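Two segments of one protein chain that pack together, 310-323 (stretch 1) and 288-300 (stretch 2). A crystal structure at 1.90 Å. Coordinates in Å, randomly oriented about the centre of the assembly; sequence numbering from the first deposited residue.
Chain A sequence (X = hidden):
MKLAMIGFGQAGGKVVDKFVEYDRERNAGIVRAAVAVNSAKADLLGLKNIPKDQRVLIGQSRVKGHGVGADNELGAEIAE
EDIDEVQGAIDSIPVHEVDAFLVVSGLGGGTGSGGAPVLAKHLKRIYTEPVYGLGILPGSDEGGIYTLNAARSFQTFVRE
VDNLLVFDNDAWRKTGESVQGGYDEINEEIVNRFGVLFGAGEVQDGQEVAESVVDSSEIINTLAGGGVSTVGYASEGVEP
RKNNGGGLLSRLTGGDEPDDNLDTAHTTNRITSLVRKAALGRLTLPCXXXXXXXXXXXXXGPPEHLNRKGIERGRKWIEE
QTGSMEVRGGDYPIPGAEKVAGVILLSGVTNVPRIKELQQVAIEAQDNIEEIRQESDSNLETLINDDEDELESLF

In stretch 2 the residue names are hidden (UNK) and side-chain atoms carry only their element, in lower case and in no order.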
# COMPACT_ATOMS: atom_id res chain seq x y z
N GLY A 310 -1.52 -24.24 13.14
CA GLY A 310 -2.51 -23.21 12.88
C GLY A 310 -2.34 -22.65 11.49
O GLY A 310 -3.30 -22.44 10.76
N ILE A 311 -1.08 -22.45 11.12
CA ILE A 311 -0.72 -21.89 9.82
C ILE A 311 -1.06 -22.85 8.70
O ILE A 311 -1.62 -22.45 7.68
CB ILE A 311 0.78 -21.50 9.79
CG1 ILE A 311 1.04 -20.37 10.80
CG2 ILE A 311 1.20 -21.08 8.39
CD1 ILE A 311 2.44 -19.82 10.78
N GLU A 312 -0.73 -24.12 8.89
CA GLU A 312 -1.07 -25.15 7.90
C GLU A 312 -2.58 -25.28 7.70
O GLU A 312 -3.06 -25.28 6.57
CB GLU A 312 -0.43 -26.49 8.24
CG GLU A 312 1.09 -26.51 8.01
CD GLU A 312 1.48 -25.99 6.63
OE1 GLU A 312 1.19 -26.69 5.63
OE2 GLU A 312 2.06 -24.89 6.54
N ARG A 313 -3.33 -25.39 8.80
CA ARG A 313 -4.80 -25.38 8.70
C ARG A 313 -5.28 -24.09 8.06
O ARG A 313 -6.24 -24.09 7.28
CB ARG A 313 -5.45 -25.54 10.08
CG ARG A 313 -5.35 -26.95 10.67
CD ARG A 313 -6.11 -27.03 11.98
NE ARG A 313 -6.18 -28.39 12.48
CZ ARG A 313 -6.64 -28.72 13.69
NH1 ARG A 313 -7.07 -27.78 14.51
NH2 ARG A 313 -6.67 -30.00 14.06
N GLY A 314 -4.62 -22.98 8.38
CA GLY A 314 -5.02 -21.69 7.84
C GLY A 314 -4.86 -21.64 6.33
O GLY A 314 -5.74 -21.14 5.62
N ARG A 315 -3.74 -22.16 5.83
CA ARG A 315 -3.48 -22.21 4.40
C ARG A 315 -4.54 -23.05 3.67
O ARG A 315 -5.05 -22.64 2.62
CB ARG A 315 -2.08 -22.77 4.11
CG ARG A 315 -0.93 -21.85 4.49
CD ARG A 315 0.42 -22.55 4.25
NE ARG A 315 0.60 -22.90 2.85
CZ ARG A 315 1.24 -23.99 2.43
NH1 ARG A 315 1.76 -24.83 3.31
NH2 ARG A 315 1.36 -24.23 1.13
N LYS A 316 -4.84 -24.22 4.20
CA LYS A 316 -5.88 -25.06 3.59
C LYS A 316 -7.23 -24.36 3.56
O LYS A 316 -7.93 -24.38 2.55
CB LYS A 316 -6.02 -26.40 4.33
CG LYS A 316 -4.84 -27.33 4.12
CD LYS A 316 -5.08 -28.67 4.80
CE LYS A 316 -3.97 -29.65 4.46
NZ LYS A 316 -4.15 -30.95 5.18
N TRP A 317 -7.60 -23.74 4.67
CA TRP A 317 -8.87 -23.03 4.74
C TRP A 317 -8.92 -21.88 3.72
O TRP A 317 -9.92 -21.68 3.03
CB TRP A 317 -9.16 -22.56 6.17
CG TRP A 317 -10.52 -21.94 6.35
CD1 TRP A 317 -11.68 -22.59 6.70
CD2 TRP A 317 -10.87 -20.56 6.20
NE1 TRP A 317 -12.72 -21.69 6.77
CE2 TRP A 317 -12.25 -20.44 6.46
CE3 TRP A 317 -10.14 -19.41 5.86
CZ2 TRP A 317 -12.92 -19.21 6.40
CZ3 TRP A 317 -10.81 -18.20 5.80
CH2 TRP A 317 -12.19 -18.11 6.07
N ILE A 318 -7.82 -21.14 3.59
CA ILE A 318 -7.75 -20.06 2.60
C ILE A 318 -7.91 -20.59 1.18
O ILE A 318 -8.59 -19.99 0.35
CB ILE A 318 -6.44 -19.23 2.76
CG1 ILE A 318 -6.52 -18.41 4.05
CG2 ILE A 318 -6.20 -18.32 1.54
CD1 ILE A 318 -5.22 -17.77 4.45
N GLU A 319 -7.30 -21.74 0.90
CA GLU A 319 -7.44 -22.34 -0.41
C GLU A 319 -8.91 -22.71 -0.69
O GLU A 319 -9.41 -22.48 -1.79
CB GLU A 319 -6.53 -23.57 -0.53
CG GLU A 319 -6.87 -24.46 -1.71
CD GLU A 319 -6.77 -23.74 -3.04
OE1 GLU A 319 -6.06 -22.70 -3.12
OE2 GLU A 319 -7.40 -24.20 -4.01
N GLU A 320 -9.59 -23.25 0.31
CA GLU A 320 -11.01 -23.56 0.20
C GLU A 320 -11.85 -22.33 -0.12
O GLU A 320 -12.79 -22.41 -0.91
CB GLU A 320 -11.52 -24.20 1.49
CG GLU A 320 -10.84 -25.54 1.81
CD GLU A 320 -11.26 -26.11 3.15
OE1 GLU A 320 -12.45 -25.98 3.52
OE2 GLU A 320 -10.40 -26.69 3.85
N GLN A 321 -11.50 -21.20 0.48
CA GLN A 321 -12.28 -19.98 0.34
C GLN A 321 -11.95 -19.18 -0.92
O GLN A 321 -12.71 -18.32 -1.33
CB GLN A 321 -12.08 -19.09 1.56
CG GLN A 321 -12.49 -19.73 2.88
CD GLN A 321 -13.98 -19.99 2.96
OE1 GLN A 321 -14.78 -19.17 2.51
NE2 GLN A 321 -14.36 -21.12 3.54
N THR A 322 -10.80 -19.45 -1.53
CA THR A 322 -10.32 -18.61 -2.63
C THR A 322 -10.18 -19.36 -3.95
O THR A 322 -10.34 -18.77 -5.02
CB THR A 322 -8.96 -17.97 -2.32
OG1 THR A 322 -7.99 -19.01 -2.09
CG2 THR A 322 -9.05 -17.06 -1.09
N GLY A 323 -9.86 -20.65 -3.86
CA GLY A 323 -9.46 -21.40 -5.04
C GLY A 323 -8.13 -20.91 -5.62
O GLY A 323 -7.84 -21.16 -6.79
N UNK A 288 -14.71 -10.00 -3.74
CA UNK A 288 -14.89 -11.40 -3.40
C UNK A 288 -13.51 -12.04 -3.49
O UNK A 288 -12.77 -11.78 -4.43
c UNK A 288 -17.32 -11.72 -4.02
c UNK A 288 -15.87 -12.07 -4.35
o UNK A 288 -18.96 -13.16 -4.94
o UNK A 288 -18.39 -11.38 -6.11
c UNK A 288 -18.29 -12.12 -5.11
N UNK A 289 -13.15 -12.83 -2.49
CA UNK A 289 -11.80 -13.37 -2.40
C UNK A 289 -11.65 -14.60 -3.28
O UNK A 289 -10.54 -15.01 -3.61
c UNK A 289 -12.19 -14.83 -0.37
c UNK A 289 -11.57 -12.41 -0.07
c UNK A 289 -11.39 -13.67 -0.93
c UNK A 289 -11.84 -15.17 1.07
N UNK A 290 -12.78 -15.18 -3.68
CA UNK A 290 -12.75 -16.28 -4.64
C UNK A 290 -12.14 -15.79 -5.96
O UNK A 290 -12.44 -14.69 -6.43
c UNK A 290 -14.24 -18.05 -5.76
o UNK A 290 -13.74 -19.41 -3.86
c UNK A 290 -13.69 -19.31 -5.10
o UNK A 290 -13.20 -20.20 -5.84
c UNK A 290 -14.17 -16.83 -4.86
N UNK A 291 -11.26 -16.58 -6.54
CA UNK A 291 -10.65 -16.20 -7.80
C UNK A 291 -9.34 -15.43 -7.72
O UNK A 291 -8.76 -15.11 -8.76
N UNK A 292 -8.89 -15.11 -6.51
CA UNK A 292 -7.58 -14.48 -6.34
C UNK A 292 -6.52 -15.41 -6.92
O UNK A 292 -6.66 -16.63 -6.86
c UNK A 292 -7.29 -14.20 -4.88
N UNK A 293 -5.47 -14.84 -7.49
CA UNK A 293 -4.46 -15.65 -8.17
C UNK A 293 -3.54 -16.36 -7.16
O UNK A 293 -3.25 -17.54 -7.30
c UNK A 293 -3.64 -14.76 -9.11
o UNK A 293 -0.99 -15.03 -11.63
c UNK A 293 -2.69 -15.51 -10.02
c UNK A 293 -1.97 -14.58 -10.99
o UNK A 293 -2.38 -13.40 -11.11
N UNK A 294 -3.08 -15.62 -6.16
CA UNK A 294 -2.16 -16.17 -5.17
C UNK A 294 -2.49 -15.55 -3.84
O UNK A 294 -2.95 -14.41 -3.79
n UNK A 294 1.47 -15.41 -9.77
c UNK A 294 1.93 -16.60 -9.38
c UNK A 294 -0.23 -16.44 -6.85
n UNK A 294 1.84 -16.96 -8.10
c UNK A 294 -0.71 -15.84 -5.54
n UNK A 294 2.47 -17.42 -10.26
c UNK A 294 1.25 -16.13 -7.05
N UNK A 295 -2.26 -16.29 -2.76
CA UNK A 295 -2.55 -15.81 -1.41
C UNK A 295 -1.34 -16.05 -0.52
O UNK A 295 -0.60 -17.02 -0.69
c UNK A 295 -3.77 -16.53 -0.83
N UNK A 296 -1.13 -15.15 0.43
CA UNK A 296 -0.08 -15.31 1.41
C UNK A 296 -0.66 -15.00 2.77
O UNK A 296 -1.24 -13.94 2.98
c UNK A 296 1.07 -14.34 1.13
c UNK A 296 2.93 -15.54 2.41
c UNK A 296 3.11 -13.08 1.91
c UNK A 296 2.14 -14.23 2.21
N UNK A 297 -0.49 -15.93 3.69
CA UNK A 297 -0.93 -15.77 5.07
C UNK A 297 0.26 -15.39 5.92
O UNK A 297 1.32 -16.02 5.84
c UNK A 297 -1.55 -17.08 5.58
c UNK A 297 -1.88 -17.13 7.07
c UNK A 297 -2.89 -16.04 7.43
c UNK A 297 -2.42 -18.52 7.45
N UNK A 298 0.09 -14.37 6.75
CA UNK A 298 1.14 -13.94 7.64
C UNK A 298 0.60 -13.84 9.06
O UNK A 298 -0.36 -13.11 9.32
c UNK A 298 2.78 -12.12 8.21
c UNK A 298 1.72 -12.58 7.22
c UNK A 298 2.30 -12.65 5.81
N UNK A 299 1.22 -14.57 9.99
CA UNK A 299 0.89 -14.48 11.41
C UNK A 299 2.02 -13.78 12.14
O UNK A 299 3.16 -14.19 12.05
c UNK A 299 -0.71 -16.47 12.06
c UNK A 299 0.69 -15.87 12.01
c UNK A 299 -1.29 -16.58 10.67
c UNK A 299 -1.63 -15.64 12.95
N UNK A 300 1.72 -12.71 12.87
CA UNK A 300 2.76 -11.99 13.60
C UNK A 300 2.42 -11.96 15.07
O UNK A 300 1.29 -11.67 15.46
c UNK A 300 2.90 -10.58 13.06

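Position 288 carries three carbons in a row, the third holding two oxygens, and reaches nothing on the helix: E288. Position 289 has four carbons, forked at the first, with one arm two carbons long. That beta-branched pattern is isoleucine, I289; its CG1 lies 3.7 Å from Q321 O and 3.9 Å from T322 CG2.

Position 290 again shows three carbons and a terminal pair of oxygens, so E290. Its OE1 stands 2.9 Å from Q321 O and its OE2 3.3 Å from T322 O, yet both are pairs of acceptors, and closeness here is not bonding. Position 291 has no side-chain atoms and is G291. Its phi of 92° and psi of -3° would jam a CB against the preceding carbonyl, so the backbone itself calls for glycine. The type II turn from 289 to 292 places G291 N 2.8 Å from T322 O, in a nearly straight hydrogen bond.

Position 292, the last residue of the turn, has one carbon: A292; its CB is buried, and its N lies 4.2 Å from T322 O. At 293 three carbons lead to two oxygens, and the CA-to-CB bond points away from the helix: E293. Position 294 runs three carbons, a nitrogen, then a carbon with two more nitrogens, the guanidinium of R294; its NH1 makes a salt bridge with E293 OE2 at 3.1 Å, also clear of the helix.

Position 295 is a single carbon aimed at the helix, A295, whose CB meets I318 CG2 at 3.8 Å. Position 296, four carbons forked at the second, faces away: L296. Position 297 has the same four carbons forked at the second, so it is L297, and its CA-to-CB bond points toward the helix; its CB lies 3.9 Å from I318 CD1, and its CD2 sits 4.0 Å from I311 O and 4.1 Å from G314 C. Position 298, one carbon bearing two, is V298, turned away. Position 299, four carbons forked at the second, is L299, with CD2 4.5 Å from I311 CG1. Position 300, one carbon, is A300, out of reach.

The contact has two parts. Along the strand, alternate residues A295, L297 and L299 face a helix running roughly antiparallel, at 149°. G314 makes room for L297: an ideal CB there would come within 2.9 Å of L297 CD2. At the helix end the turn takes over, while T322 OG1 bonds back to I318 O at 2.7 Å. Apolar side chains pack along helix and strand; one backbone hydrogen bond, G291 N to T322 O, ties the helix end to the turn.

Stretch 2 288-300: EIEGAERALLVLA
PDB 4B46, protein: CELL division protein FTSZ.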